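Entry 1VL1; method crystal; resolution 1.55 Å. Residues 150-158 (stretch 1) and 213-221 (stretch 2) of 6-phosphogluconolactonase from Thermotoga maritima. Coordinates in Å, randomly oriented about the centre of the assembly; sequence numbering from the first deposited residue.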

# COMPACT_ATOMS: atom_id res chain seq x y z
N HIS A 150 -10.30 -5.54 -5.30
CA HIS A 150 -9.08 -5.10 -5.91
C HIS A 150 -8.05 -4.65 -4.84
O HIS A 150 -8.41 -4.32 -3.70
N VAL A 151 -6.78 -4.72 -5.17
CA VAL A 151 -5.70 -4.30 -4.29
C VAL A 151 -4.71 -3.45 -5.08
O VAL A 151 -4.54 -3.65 -6.28
N ALA A 152 -4.14 -2.43 -4.46
CA ALA A 152 -3.29 -1.50 -5.17
C ALA A 152 -4.14 -0.94 -6.33
O ALA A 152 -5.28 -0.56 -6.08
N SER A 153 -3.63 -0.94 -7.55
CA SER A 153 -4.48 -0.70 -8.74
C SER A 153 -4.50 -1.96 -9.62
O SER A 153 -4.52 -1.88 -10.87
N ILE A 154 -4.46 -3.11 -8.96
CA ILE A 154 -4.65 -4.39 -9.64
C ILE A 154 -6.16 -4.75 -9.61
O ILE A 154 -6.70 -5.14 -8.55
N PHE A 155 -6.81 -4.61 -10.75
CA PHE A 155 -8.24 -4.86 -10.92
C PHE A 155 -8.47 -6.19 -11.63
O PHE A 155 -9.53 -6.79 -11.48
N ASP A 156 -7.48 -6.61 -12.41
CA ASP A 156 -7.48 -7.80 -13.26
C ASP A 156 -6.28 -8.70 -12.91
O ASP A 156 -5.19 -8.21 -12.63
N LEU A 157 -6.45 -10.01 -12.99
CA LEU A 157 -5.33 -10.88 -12.66
C LEU A 157 -4.14 -10.73 -13.61
O LEU A 157 -2.99 -10.81 -13.17
N GLU A 158 -4.40 -10.47 -14.88
CA GLU A 158 -3.32 -10.29 -15.84
C GLU A 158 -2.40 -9.21 -15.36
O GLU A 158 -1.18 -9.32 -15.50
N THR A 213 -11.86 -17.60 -3.43
CA THR A 213 -12.27 -16.84 -4.59
C THR A 213 -11.08 -15.99 -5.03
O THR A 213 -10.52 -15.26 -4.21
N PRO A 214 -10.69 -16.08 -6.31
CA PRO A 214 -9.47 -15.45 -6.81
C PRO A 214 -9.61 -13.94 -7.09
O PRO A 214 -9.23 -13.45 -8.15
N LEU A 215 -10.15 -13.19 -6.15
CA LEU A 215 -10.12 -11.73 -6.23
C LEU A 215 -8.67 -11.30 -6.16
O LEU A 215 -7.84 -12.04 -5.61
N PRO A 216 -8.32 -10.13 -6.71
CA PRO A 216 -6.90 -9.71 -6.67
C PRO A 216 -6.24 -9.83 -5.28
O PRO A 216 -5.10 -10.28 -5.18
N ALA A 217 -6.94 -9.36 -4.25
CA ALA A 217 -6.39 -9.38 -2.91
C ALA A 217 -6.03 -10.76 -2.43
O ALA A 217 -5.21 -10.91 -1.49
N TYR A 218 -6.71 -11.77 -2.95
CA TYR A 218 -6.40 -13.19 -2.60
C TYR A 218 -4.95 -13.53 -2.85
O TYR A 218 -4.40 -14.33 -2.13
N PHE A 219 -4.32 -12.88 -3.83
CA PHE A 219 -2.95 -13.29 -4.24
C PHE A 219 -1.83 -12.55 -3.59
O PHE A 219 -0.66 -12.87 -3.86
N VAL A 220 -2.13 -11.60 -2.72
CA VAL A 220 -1.11 -10.76 -2.10
C VAL A 220 -0.92 -11.26 -0.67
O VAL A 220 -1.84 -11.21 0.18
N ARG A 221 0.27 -11.78 -0.41
CA ARG A 221 0.61 -12.37 0.87
C ARG A 221 1.97 -11.94 1.31
O ARG A 221 2.90 -11.84 0.49

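Packing of residues 213-221 against residues 150-158 in 6-phosphogluconolactonase from Thermotoga maritima. The contact is wholly apolar in its side chains: no hydrogen bond crosses between the stretches, and 383 Å² of surface, both sides summed, is buried. Thr213 (chi1 m) opens stretch 2 out of contact, its OG1 hydrogen-bonded elsewhere in the structure. Pro214, ring C-gamma endo and CB sideways, meets the end of Leu157: Pro214 O lies 3.6 Å from Leu157 CD2, and Pro214 CB is 4.5 Å from Leu157 CD1. Leu157 (m, t) sets out sideways from the start of its helix, but its end swings nearer, so both methyls reach stretch 2. Leu215 (m, t) stays sideways and makes no contact; Leu215 O accepts the backbone hydrogen bond from Tyr218 N (2.9 Å) as the chain turns into the 3-10 segment.

Pro216 is the centre of the interface, buried, with CB directed toward stretch 1 and its ring C-gamma exo; the other stretch covers 96 Å² of it, more than of any other residue here. Pro216 CB packs 3.4 Å from Ile154 O, 4.1 Å from Ile154 CG2, 3.9 Å from Val151 CG1 and 4.0 Å from His150 CA. On the same ring, Pro216 CG lies 3.9 Å from Phe155 O and 4.3 Å from Leu157 CD2. The proline thus sits against a bent loop, where Ile154 N bonds Val151 O at 2.7 Å. Ile154 (m, t) directs CB toward stretch 2, whereas His150 (chi1 91°, between wells) and Phe155 (chi1 m) direct their CB atoms away, so His150 CA and Phe155 O make their closest contacts.

Ala217, CB sideways, adds a small apolar surface: Ala217 CB is 4.3 Å from Val151 CB, and Ala217 N is 3.9 Å from Val151 CG1. Tyr218 (chi1 t) touches nothing in stretch 1; its OH bonds a residue just outside the stretches. Phe219 (chi1 m) directs CB toward stretch 1, and Phe219 CE2 meets Leu157 CD2 at 3.7 Å, the methyl approaching the ring obliquely. That same methyl therefore touches Pro214, Pro216 and Phe219. Val220 (t) also points in, and Val220 CG2 lies 4.0 Å from CG1 of Val151 (p), whose inward side chain consequently contacts Pro216, Ala217 and Val220. Arg221 (m, m, t, chi4 93°) is out of reach and folds back along its own stretch, with Arg221 NH2 donating to Tyr218 O at 2.9 Å and Arg221 NE making a weak bond to the same Tyr218 O at 3.0 Å.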

# COMPACT_ATOMS: atom_id res chain seq x y z
CB HIS A 150 -9.36 -4.01 -6.98
CG HIS A 150 -9.35 -2.61 -6.46
ND1 HIS A 150 -10.49 -1.93 -6.09
CD2 HIS A 150 -8.32 -1.74 -6.28
CE1 HIS A 150 -10.16 -0.71 -5.69
NE2 HIS A 150 -8.86 -0.56 -5.81
CB VAL A 151 -5.03 -5.55 -3.73
CG1 VAL A 151 -4.43 -6.42 -4.84
CG2 VAL A 151 -4.03 -5.21 -2.64
CB ALA A 152 -1.94 -2.14 -5.59
CB SER A 153 -4.06 0.54 -9.52
OG SER A 153 -4.57 1.77 -8.98
CB ILE A 154 -3.85 -5.49 -8.99
CG1 ILE A 154 -2.36 -5.14 -8.90
CG2 ILE A 154 -4.12 -6.79 -9.73
CD1 ILE A 154 -1.56 -5.94 -7.93
CB PHE A 155 -8.90 -3.74 -11.72
CG PHE A 155 -9.01 -2.44 -10.94
CD1 PHE A 155 -10.07 -2.17 -10.13
CD2 PHE A 155 -8.00 -1.52 -10.97
CE1 PHE A 155 -10.13 -1.01 -9.39
CE2 PHE A 155 -8.04 -0.38 -10.21
CZ PHE A 155 -9.08 -0.12 -9.43
CB ASP A 156 -7.40 -7.40 -14.75
CG ASP A 156 -8.68 -6.81 -15.22
OD1 ASP A 156 -9.66 -7.57 -15.28
OD2 ASP A 156 -8.82 -5.62 -15.47
CB LEU A 157 -5.77 -12.35 -12.52
CG LEU A 157 -6.92 -12.57 -11.53
CD1 LEU A 157 -7.15 -14.05 -11.42
CD2 LEU A 157 -6.63 -11.97 -10.18
CB GLU A 158 -3.88 -9.89 -17.23
CG GLU A 158 -2.78 -9.70 -18.29
CD GLU A 158 -3.30 -9.26 -19.61
OE1 GLU A 158 -4.51 -9.18 -19.79
OE2 GLU A 158 -2.45 -9.06 -20.50
CB THR A 213 -13.47 -15.95 -4.23
OG1 THR A 213 -14.55 -16.74 -3.75
CG2 THR A 213 -14.00 -15.20 -5.45
CB PRO A 214 -9.15 -16.28 -8.09
CG PRO A 214 -10.46 -16.65 -8.58
CD PRO A 214 -11.32 -16.93 -7.33
CB LEU A 215 -10.86 -11.11 -5.03
CG LEU A 215 -12.29 -11.53 -4.82
CD1 LEU A 215 -12.88 -10.92 -3.54
CD2 LEU A 215 -13.13 -11.22 -5.98
CB PRO A 216 -6.94 -8.28 -7.18
CG PRO A 216 -8.06 -8.37 -8.23
CD PRO A 216 -9.13 -9.18 -7.52
CB ALA A 217 -7.30 -8.71 -1.95
CB TYR A 218 -7.25 -14.15 -3.43
CG TYR A 218 -6.99 -15.61 -3.19
CD1 TYR A 218 -7.46 -16.24 -2.05
CD2 TYR A 218 -6.26 -16.36 -4.13
CE1 TYR A 218 -7.22 -17.60 -1.85
CE2 TYR A 218 -6.07 -17.69 -3.97
CZ TYR A 218 -6.51 -18.30 -2.80
OH TYR A 218 -6.32 -19.66 -2.61
CB PHE A 219 -2.81 -13.22 -5.77
CG PHE A 219 -3.76 -14.12 -6.49
CD1 PHE A 219 -3.49 -15.49 -6.63
CD2 PHE A 219 -4.94 -13.63 -6.98
CE1 PHE A 219 -4.37 -16.33 -7.24
CE2 PHE A 219 -5.85 -14.50 -7.61
CZ PHE A 219 -5.55 -15.83 -7.76
CB VAL A 220 -1.44 -9.24 -2.11
CG1 VAL A 220 -0.33 -8.48 -1.46
CG2 VAL A 220 -1.55 -8.76 -3.48
CB ARG A 221 0.60 -13.87 0.77
CG ARG A 221 -0.67 -14.48 0.27
CD ARG A 221 -1.85 -14.40 1.22
NE ARG A 221 -3.05 -14.93 0.53
CZ ARG A 221 -3.51 -16.17 0.57
NH1 ARG A 221 -2.89 -17.10 1.30
NH2 ARG A 221 -4.60 -16.48 -0.14